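Local coordinates for protein beta-galactosidase (Trichoderma reesei, PDB 3OG2) that probably hydrolyses terminal non-reducing beta-D-galactose residues from beta-D-galactosides, as a glycoprotein of glycoside hydrolase family 35, at residues L147-D151 and Y198-Q202; F218-T222 and I234-D238; N311-T317 and Y375-P380. One frame throughout, in Å; residues are numbered along the deposited sequence.

Contact 1: residues L147-D151 and Y198-Q202; sequences LHATD and YVIDQ
Y198 swings its ring away from its own backbone nitrogen (chi1 -173°) and reaches from helix 193-205 to helix 144-163, where D151, its CG turned back beside the backbone N (chi1 -76°), holds up a carboxylate to meet it. D151 OD1 accepts from Y198 OH at 2.6 Å through its syn lone pair, with carboxylate and ring nearly coplanar. Q202, one turn further on, comes in across the carboxylate: its NE2 donates to the anti lone pair of the same D151 OD1 at 2.9 Å and, with its other N-H, to T150 OG1 at 3.0 Å. The hydroxyl of T150 in turn donates to L147 O, and a water that donates to both T150 OG1 and Q202 OE1 closes a small ring. Beside this polar patch, L147 lays CD1 over the centre of the Y198 ring, a CH-pi contact 3.8 Å from the centroid. H148 ND1 donates to D151 OD2 at 3.1 Å and makes a weak bond to Y198 OH, which lies at the edge of the imidazole. Tyrosine suits this spacing because the axes of the two segments, 16° from parallel, approach to 11.5 Å, a distance its long ring can bridge, and glutamine's amide can serve two acceptors at once. A largely polar network around one carboxylate thus joins two neighbouring barrel helices, and its three donors would probably favour an ionised D151.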
loop_
_atom_site.group_PDB
_atom_site.type_symbol
_atom_site.label_atom_id
_atom_site.label_comp_id
_atom_site.label_asym_id
_atom_site.label_seq_id
_atom_site.Cartn_x
_atom_site.Cartn_y
_atom_site.Cartn_z
ATOM N N LEU A 147 -6.057 -11.630 -25.702
ATOM C CA LEU A 147 -7.332 -11.857 -25.001
ATOM C C LEU A 147 -7.399 -13.272 -24.460
ATOM O O LEU A 147 -7.724 -13.534 -23.298
ATOM C CB LEU A 147 -8.553 -11.695 -25.939
ATOM C CG LEU A 147 -8.838 -10.241 -26.342
ATOM C CD1 LEU A 147 -10.121 -10.230 -27.141
ATOM C CD2 LEU A 147 -8.956 -9.310 -25.132
ATOM N N HIS A 148 -7.058 -14.232 -25.347
ATOM C CA HIS A 148 -7.237 -15.606 -24.910
ATOM C C HIS A 148 -6.149 -15.988 -23.911
ATOM O O HIS A 148 -6.388 -16.851 -23.054
ATOM C CB HIS A 148 -7.326 -16.498 -26.149
ATOM C CG HIS A 148 -8.538 -16.164 -26.973
ATOM N ND1 HIS A 148 -9.777 -15.810 -26.488
ATOM C CD2 HIS A 148 -8.615 -16.183 -28.324
ATOM C CE1 HIS A 148 -10.598 -15.597 -27.518
ATOM N NE2 HIS A 148 -9.906 -15.816 -28.599
ATOM N N ALA A 149 -4.989 -15.312 -23.899
ATOM C CA ALA A 149 -3.985 -15.529 -22.847
ATOM C C ALA A 149 -4.515 -15.132 -21.466
ATOM O O ALA A 149 -4.019 -15.674 -20.481
ATOM C CB ALA A 149 -2.708 -14.754 -23.141
ATOM N N THR A 150 -5.506 -14.229 -21.397
ATOM C CA THR A 150 -6.046 -13.773 -20.096
ATOM C C THR A 150 -7.203 -14.628 -19.591
ATOM O O THR A 150 -7.631 -14.490 -18.431
ATOM C CB THR A 150 -6.549 -12.322 -20.157
ATOM O OG1 THR A 150 -7.747 -12.238 -20.945
ATOM C CG2 THR A 150 -5.516 -11.343 -20.674
ATOM N N ASP A 151 -7.755 -15.476 -20.466
ATOM C CA ASP A 151 -9.037 -16.105 -20.136
ATOM C C ASP A 151 -8.947 -17.012 -18.925
ATOM O O ASP A 151 -9.857 -17.003 -18.070
ATOM C CB ASP A 151 -9.547 -16.983 -21.293
ATOM C CG ASP A 151 -10.130 -16.163 -22.438
ATOM O OD1 ASP A 151 -10.612 -15.029 -22.227
ATOM O OD2 ASP A 151 -10.174 -16.719 -23.563
ATOM N N TYR A 198 -15.153 -7.075 -23.955
ATOM C CA TYR A 198 -14.661 -8.447 -23.715
ATOM C C TYR A 198 -14.233 -8.565 -22.248
ATOM O O TYR A 198 -14.519 -9.604 -21.614
ATOM C CB TYR A 198 -13.479 -8.721 -24.620
ATOM C CG TYR A 198 -13.010 -10.159 -24.583
ATOM C CD1 TYR A 198 -12.061 -10.571 -23.624
ATOM C CD2 TYR A 198 -13.495 -11.110 -25.479
ATOM C CE1 TYR A 198 -11.638 -11.878 -23.571
ATOM C CE2 TYR A 198 -13.064 -12.424 -25.439
ATOM C CZ TYR A 198 -12.133 -12.817 -24.477
ATOM O OH TYR A 198 -11.684 -14.114 -24.466
ATOM N N VAL A 199 -13.519 -7.556 -21.737
ATOM C CA VAL A 199 -13.006 -7.639 -20.347
ATOM C C VAL A 199 -14.171 -7.694 -19.378
ATOM O O VAL A 199 -14.206 -8.481 -18.413
ATOM C CB VAL A 199 -12.084 -6.433 -20.107
ATOM C CG1 VAL A 199 -11.705 -6.287 -18.639
ATOM C CG2 VAL A 199 -10.832 -6.550 -20.986
ATOM N N ILE A 200 -15.226 -6.870 -19.639
ATOM C CA ILE A 200 -16.425 -6.960 -18.803
ATOM C C ILE A 200 -17.109 -8.322 -18.890
ATOM O O ILE A 200 -17.495 -8.886 -17.855
ATOM C CB ILE A 200 -17.433 -5.834 -19.203
ATOM C CG1 ILE A 200 -16.868 -4.465 -18.779
ATOM C CG2 ILE A 200 -18.822 -6.086 -18.639
ATOM C CD1 ILE A 200 -17.642 -3.284 -19.364
ATOM N N ASP A 201 -17.251 -8.827 -20.113
ATOM C CA ASP A 201 -17.903 -10.112 -20.307
ATOM C C ASP A 201 -17.167 -11.224 -19.550
ATOM O O ASP A 201 -17.841 -12.130 -19.018
ATOM C CB ASP A 201 -17.947 -10.505 -21.791
ATOM C CG ASP A 201 -18.835 -9.707 -22.701
ATOM O OD1 ASP A 201 -19.734 -8.950 -22.226
ATOM O OD2 ASP A 201 -18.689 -9.832 -23.968
ATOM N N GLN A 202 -15.833 -11.160 -19.509
ATOM C CA GLN A 202 -15.133 -12.239 -18.770
ATOM C C GLN A 202 -15.582 -12.268 -17.319
ATOM O O GLN A 202 -15.738 -13.299 -16.692
ATOM C CB GLN A 202 -13.627 -12.038 -18.764
ATOM C CG GLN A 202 -12.956 -12.185 -20.145
ATOM C CD GLN A 202 -11.484 -11.888 -20.004
ATOM O OE1 GLN A 202 -11.131 -10.761 -19.562
ATOM N NE2 GLN A 202 -10.617 -12.826 -20.318
HETATM O O HOH W 1 -8.845 -9.634 -20.691
#

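Contact 2: residues F218-T222 and I234-D238; sequences FPGGT and IYGHD
P219 points CG at the imidazole face of H237, the two rings crossing obliquely, with CG over the ring centre, 3.8 Å from the centroid and 10° off the normal. The first torsion of H237 (chi1 74°), with CG between the backbone N and the carbonyl carbon, turns the ring to the proline in this CH-pi contact. The ring's rotation is further fixed by ND1, which donates to D238 O at 3.0 Å, in the imidazole plane and nearly straight (168°). W261 of helix 261-268 meets H237 edge-to-face and also touches P219. The Y235 ring turns an edge to the loop, with T222 O in its plane 3.4 Å from CE1. Its hydroxyl reaches the turn, Y235 OH lying 3.0 Å from G221 N, but its stronger polar partner is the carboxylate of D216, which also accepts from T222 N. Each residue type fits its place: P219 is the centre of an inverse gamma turn, closed by G220 N donating to F218 O at 2.7 Å, and G221 has the positive phi that glycine adopts readily. Strand 236-239 is a barrel strand, paired in parallel with 275-280, and the H237 side chain lies about 8 Å from that of the galactose-binding E180. The loop is therefore held to this strand by a CH-pi contact at one end, while at the other the D216 carboxylate ties the tyrosine hydroxyl and loop backbone together.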
loop_
_atom_site.group_PDB
_atom_site.type_symbol
_atom_site.label_atom_id
_atom_site.label_comp_id
_atom_site.label_asym_id
_atom_site.label_seq_id
_atom_site.Cartn_x
_atom_site.Cartn_y
_atom_site.Cartn_z
ATOM N N PHE A 218 -7.508 9.947 -15.419
ATOM C CA PHE A 218 -7.902 11.341 -15.299
ATOM C C PHE A 218 -9.351 11.366 -15.741
ATOM O O PHE A 218 -9.881 10.353 -16.242
ATOM C CB PHE A 218 -6.979 12.242 -16.150
ATOM C CG PHE A 218 -7.152 11.979 -17.638
ATOM C CD1 PHE A 218 -6.483 10.950 -18.272
ATOM C CD2 PHE A 218 -7.999 12.763 -18.403
ATOM C CE1 PHE A 218 -6.659 10.699 -19.644
ATOM C CE2 PHE A 218 -8.179 12.532 -19.771
ATOM C CZ PHE A 218 -7.505 11.491 -20.383
ATOM N N PRO A 219 -10.068 12.477 -15.578
ATOM C CA PRO A 219 -11.473 12.507 -16.002
ATOM C C PRO A 219 -11.605 12.609 -17.525
ATOM O O PRO A 219 -11.927 13.650 -18.097
ATOM C CB PRO A 219 -12.047 13.736 -15.277
ATOM C CG PRO A 219 -11.022 14.145 -14.311
ATOM C CD PRO A 219 -9.698 13.706 -14.861
ATOM N N GLY A 220 -11.306 11.532 -18.235
ATOM C CA GLY A 220 -11.360 11.482 -19.685
ATOM C C GLY A 220 -12.683 10.926 -20.184
ATOM O O GLY A 220 -12.893 10.911 -21.410
ATOM N N GLY A 221 -13.560 10.425 -19.340
ATOM C CA GLY A 221 -14.863 9.895 -19.740
ATOM C C GLY A 221 -14.820 8.453 -20.252
ATOM O O GLY A 221 -15.887 7.949 -20.680
ATOM N N THR A 222 -13.679 7.798 -20.295
ATOM C CA THR A 222 -13.636 6.455 -20.915
ATOM C C THR A 222 -14.416 5.456 -20.102
ATOM O O THR A 222 -14.177 5.347 -18.882
ATOM C CB THR A 222 -12.162 6.032 -21.092
ATOM O OG1 THR A 222 -11.541 7.011 -21.971
ATOM C CG2 THR A 222 -12.031 4.674 -21.737
ATOM N N ILE A 234 -20.453 2.344 -12.817
ATOM C CA ILE A 234 -20.143 3.569 -12.079
ATOM C C ILE A 234 -18.815 4.075 -12.638
ATOM O O ILE A 234 -17.808 3.342 -12.622
ATOM C CB ILE A 234 -20.037 3.330 -10.555
ATOM C CG1 ILE A 234 -21.367 2.815 -10.001
ATOM C CG2 ILE A 234 -19.475 4.557 -9.875
ATOM C CD1 ILE A 234 -21.292 2.373 -8.527
ATOM N N TYR A 235 -18.786 5.304 -13.134
ATOM C CA TYR A 235 -17.560 5.874 -13.658
ATOM C C TYR A 235 -16.662 6.321 -12.502
ATOM O O TYR A 235 -17.120 7.129 -11.664
ATOM C CB TYR A 235 -17.899 7.096 -14.549
ATOM C CG TYR A 235 -16.647 7.759 -15.058
ATOM C CD1 TYR A 235 -15.870 7.189 -16.078
ATOM C CD2 TYR A 235 -16.226 8.994 -14.488
ATOM C CE1 TYR A 235 -14.699 7.783 -16.557
ATOM C CE2 TYR A 235 -15.056 9.570 -14.991
ATOM C CZ TYR A 235 -14.317 8.980 -15.998
ATOM O OH TYR A 235 -13.175 9.616 -16.462
ATOM N N GLY A 236 -15.447 5.841 -12.463
ATOM C CA GLY A 236 -14.471 6.251 -11.443
ATOM C C GLY A 236 -13.242 6.865 -12.152
ATOM O O GLY A 236 -12.960 6.525 -13.294
ATOM N N HIS A 237 -12.557 7.736 -11.400
ATOM C CA HIS A 237 -11.265 8.173 -11.905
ATOM C C HIS A 237 -10.309 8.372 -10.731
ATOM O O HIS A 237 -10.690 8.250 -9.566
ATOM C CB HIS A 237 -11.358 9.423 -12.798
ATOM C CG HIS A 237 -11.621 10.722 -12.103
ATOM N ND1 HIS A 237 -10.648 11.437 -11.432
ATOM C CD2 HIS A 237 -12.785 11.410 -11.982
ATOM C CE1 HIS A 237 -11.245 12.548 -10.940
ATOM N NE2 HIS A 237 -12.531 12.566 -11.243
ATOM N N ASP A 238 -9.063 8.632 -11.103
ATOM C CA ASP A 238 -7.980 8.675 -10.100
ATOM C C ASP A 238 -7.384 10.066 -9.996
ATOM O O ASP A 238 -7.712 10.951 -10.811
ATOM C CB ASP A 238 -6.899 7.682 -10.513
ATOM C CG ASP A 238 -7.423 6.253 -10.456
ATOM O OD1 ASP A 238 -8.521 5.979 -9.927
ATOM O OD2 ASP A 238 -6.708 5.315 -10.944
#

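Contact 3: residues N311-T317 and Y375-P380; sequences NMAAGVT and YITATP. With GOL (glycerol), chain H.
A glycerol molecule, probably from the crystallisation liquor, lies in the cleft between the segments, its C3 over one face of the Y375 ring. Glycerol O2 donates to G315 O at 2.6 Å, and O3 is 2.7 Å from Y375 O and 2.8 Å from A378 O, though which of the two takes its one proton is not settled; H31 is a further hydrogen-bonding partner. T317 adds a methyl, CG2, which is 3.8 Å from glycerol C3. The direct link is made by Y375, whose CG is anti to the backbone N (chi1 164°), sending the ring from helix 374-377 into the end of helix 301-313. There Y375 OH donates to V316 O at 2.7 Å, with the donor tilted 27° from the carbonyl plane, and the carbonyl oxygens of M312 and V316 lie in the ring plane at its edge. The M312 side chain crosses that of Y375 at about a right angle, its CB 4.0 Å from CE1. Tyrosine is apt here because its flat ring packs in a buried place while its hydroxyl satisfies a backbone carbonyl. P380 packs its ring against the turn, CG lying 3.7 Å from G315 CA. G315 has no side chain to obstruct that proline, and it takes up a positive phi comfortably. G315 N bonds back to M312 O and V316 N to N311 O, ending the helix before strand 318-321. The arrangement is a Schellman C-cap of a TIM-barrel helix, against which packs the chain entering the antiparallel sheet at strand 379-380.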
loop_
_atom_site.group_PDB
_atom_site.type_symbol
_atom_site.label_atom_id
_atom_site.label_comp_id
_atom_site.label_asym_id
_atom_site.label_seq_id
_atom_site.Cartn_x
_atom_site.Cartn_y
_atom_site.Cartn_z
ATOM N N ASN A 311 -11.694 17.115 -1.811
ATOM C CA ASN A 311 -12.506 16.143 -2.503
ATOM C C ASN A 311 -13.910 16.080 -1.882
ATOM O O ASN A 311 -14.886 15.870 -2.607
ATOM C CB ASN A 311 -11.837 14.745 -2.440
ATOM C CG ASN A 311 -10.543 14.749 -3.243
ATOM O OD1 ASN A 311 -10.379 15.504 -4.203
ATOM N ND2 ASN A 311 -9.592 13.892 -2.833
ATOM N N MET A 312 -13.987 16.254 -0.551
ATOM C CA MET A 312 -15.306 16.387 0.065
ATOM C C MET A 312 -15.989 17.660 -0.444
ATOM O O MET A 312 -17.213 17.681 -0.589
ATOM C CB MET A 312 -15.171 16.446 1.597
ATOM C CG MET A 312 -14.489 15.128 2.094
ATOM S SD MET A 312 -14.102 15.304 3.850
ATOM C CE MET A 312 -12.758 14.079 3.999
ATOM N N ALA A 313 -15.191 18.731 -0.753
ATOM C CA ALA A 313 -15.827 19.958 -1.304
ATOM C C ALA A 313 -16.525 19.675 -2.625
ATOM O O ALA A 313 -17.468 20.376 -3.004
ATOM C CB ALA A 313 -14.741 20.985 -1.458
ATOM N N ALA A 314 -16.070 18.658 -3.363
ATOM C CA ALA A 314 -16.657 18.244 -4.650
ATOM C C ALA A 314 -17.695 17.137 -4.454
ATOM O O ALA A 314 -18.236 16.638 -5.469
ATOM C CB ALA A 314 -15.571 17.810 -5.592
ATOM N N GLY A 315 -17.976 16.689 -3.224
ATOM C CA GLY A 315 -18.991 15.698 -2.967
ATOM C C GLY A 315 -18.550 14.301 -3.277
ATOM O O GLY A 315 -19.401 13.445 -3.612
ATOM N N VAL A 316 -17.269 13.947 -3.115
ATOM C CA VAL A 316 -16.934 12.515 -3.337
ATOM C C VAL A 316 -17.677 11.618 -2.380
ATOM O O VAL A 316 -17.724 11.863 -1.171
ATOM C CB VAL A 316 -15.413 12.352 -3.221
ATOM C CG1 VAL A 316 -14.893 12.500 -1.764
ATOM C CG2 VAL A 316 -14.982 11.021 -3.820
ATOM N N THR A 317 -18.256 10.518 -2.909
ATOM C CA THR A 317 -18.932 9.589 -2.010
ATOM C C THR A 317 -18.407 8.156 -2.191
ATOM O O THR A 317 -18.863 7.281 -1.459
ATOM C CB THR A 317 -20.437 9.605 -2.151
ATOM O OG1 THR A 317 -20.749 9.372 -3.528
ATOM C CG2 THR A 317 -21.028 10.976 -1.709
ATOM N N TYR A 375 -24.226 14.828 4.471
ATOM C CA TYR A 375 -23.214 15.141 3.443
ATOM C C TYR A 375 -23.556 14.524 2.094
ATOM O O TYR A 375 -23.287 15.078 1.019
ATOM C CB TYR A 375 -21.853 14.654 3.955
ATOM C CG TYR A 375 -20.774 14.557 2.879
ATOM C CD1 TYR A 375 -20.066 15.669 2.453
ATOM C CD2 TYR A 375 -20.470 13.314 2.304
ATOM C CE1 TYR A 375 -19.091 15.586 1.482
ATOM C CE2 TYR A 375 -19.487 13.202 1.337
ATOM C CZ TYR A 375 -18.802 14.348 0.920
ATOM O OH TYR A 375 -17.820 14.300 -0.019
ATOM N N ILE A 376 -24.171 13.354 2.091
ATOM C CA ILE A 376 -24.424 12.633 0.860
ATOM C C ILE A 376 -25.414 13.359 0.001
ATOM O O ILE A 376 -25.283 13.349 -1.235
ATOM C CB ILE A 376 -24.935 11.226 1.158
ATOM C CG1 ILE A 376 -23.864 10.411 1.872
ATOM C CG2 ILE A 376 -25.359 10.588 -0.167
ATOM C CD1 ILE A 376 -24.340 9.091 2.429
ATOM N N THR A 377 -26.433 13.979 0.649
ATOM C CA THR A 377 -27.467 14.504 -0.276
ATOM C C THR A 377 -27.368 16.015 -0.387
ATOM O O THR A 377 -28.187 16.567 -1.132
ATOM C CB THR A 377 -28.838 14.027 0.187
ATOM O OG1 THR A 377 -28.892 14.389 1.580
ATOM C CG2 THR A 377 -29.019 12.512 0.036
ATOM N N ALA A 378 -26.398 16.634 0.258
ATOM C CA ALA A 378 -26.118 18.070 0.049
ATOM C C ALA A 378 -25.587 18.217 -1.360
ATOM O O ALA A 378 -24.904 17.327 -1.891
ATOM C CB ALA A 378 -25.139 18.583 1.088
ATOM N N THR A 379 -25.852 19.323 -2.031
ATOM C CA THR A 379 -25.342 19.552 -3.376
ATOM C C THR A 379 -24.095 20.401 -3.403
ATOM O O THR A 379 -24.142 21.564 -2.956
ATOM C CB THR A 379 -26.422 20.322 -4.177
ATOM O OG1 THR A 379 -27.646 19.563 -4.182
ATOM C CG2 THR A 379 -25.947 20.490 -5.613
ATOM N N PRO A 380 -22.976 19.868 -3.881
ATOM C CA PRO A 380 -21.757 20.695 -3.944
ATOM C C PRO A 380 -21.968 21.749 -5.003
ATOM O O PRO A 380 -22.484 21.480 -6.098
ATOM C CB PRO A 380 -20.701 19.698 -4.415
ATOM C CG PRO A 380 -21.278 18.338 -4.198
ATOM C CD PRO A 380 -22.756 18.513 -4.386
HETATM C C1 GOL H . -23.962 14.830 -3.752
HETATM O O1 GOL H . -24.325 14.529 -5.093
HETATM C C2 GOL H . -22.648 14.201 -3.351
HETATM O O2 GOL H . -21.752 14.008 -4.433
HETATM C C3 GOL H . -22.118 14.573 -1.981
HETATM O O3 GOL H . -22.625 15.804 -1.509
#

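Overall arrangement
The contacts follow one another along the chain, each closing before the next opens, and all involve the TIM-barrel part of the enzyme. The centres of contacts 1 and 2 are about 21 Å apart, helix 193-205 of the first being followed in the chain by strand 236-239 of the second. Contacts 2 and 3 have centres about 17 Å apart, whereas those of contacts 1 and 3 are about 36 Å apart; W261 touches both H237 and N311. Contact 2 is nearest the galactose site: the side chains of H237 and E180 are about 8 Å apart, against about 10 Å between the side chains of N311 and E278 and about 11 Å between those of T150 and I119.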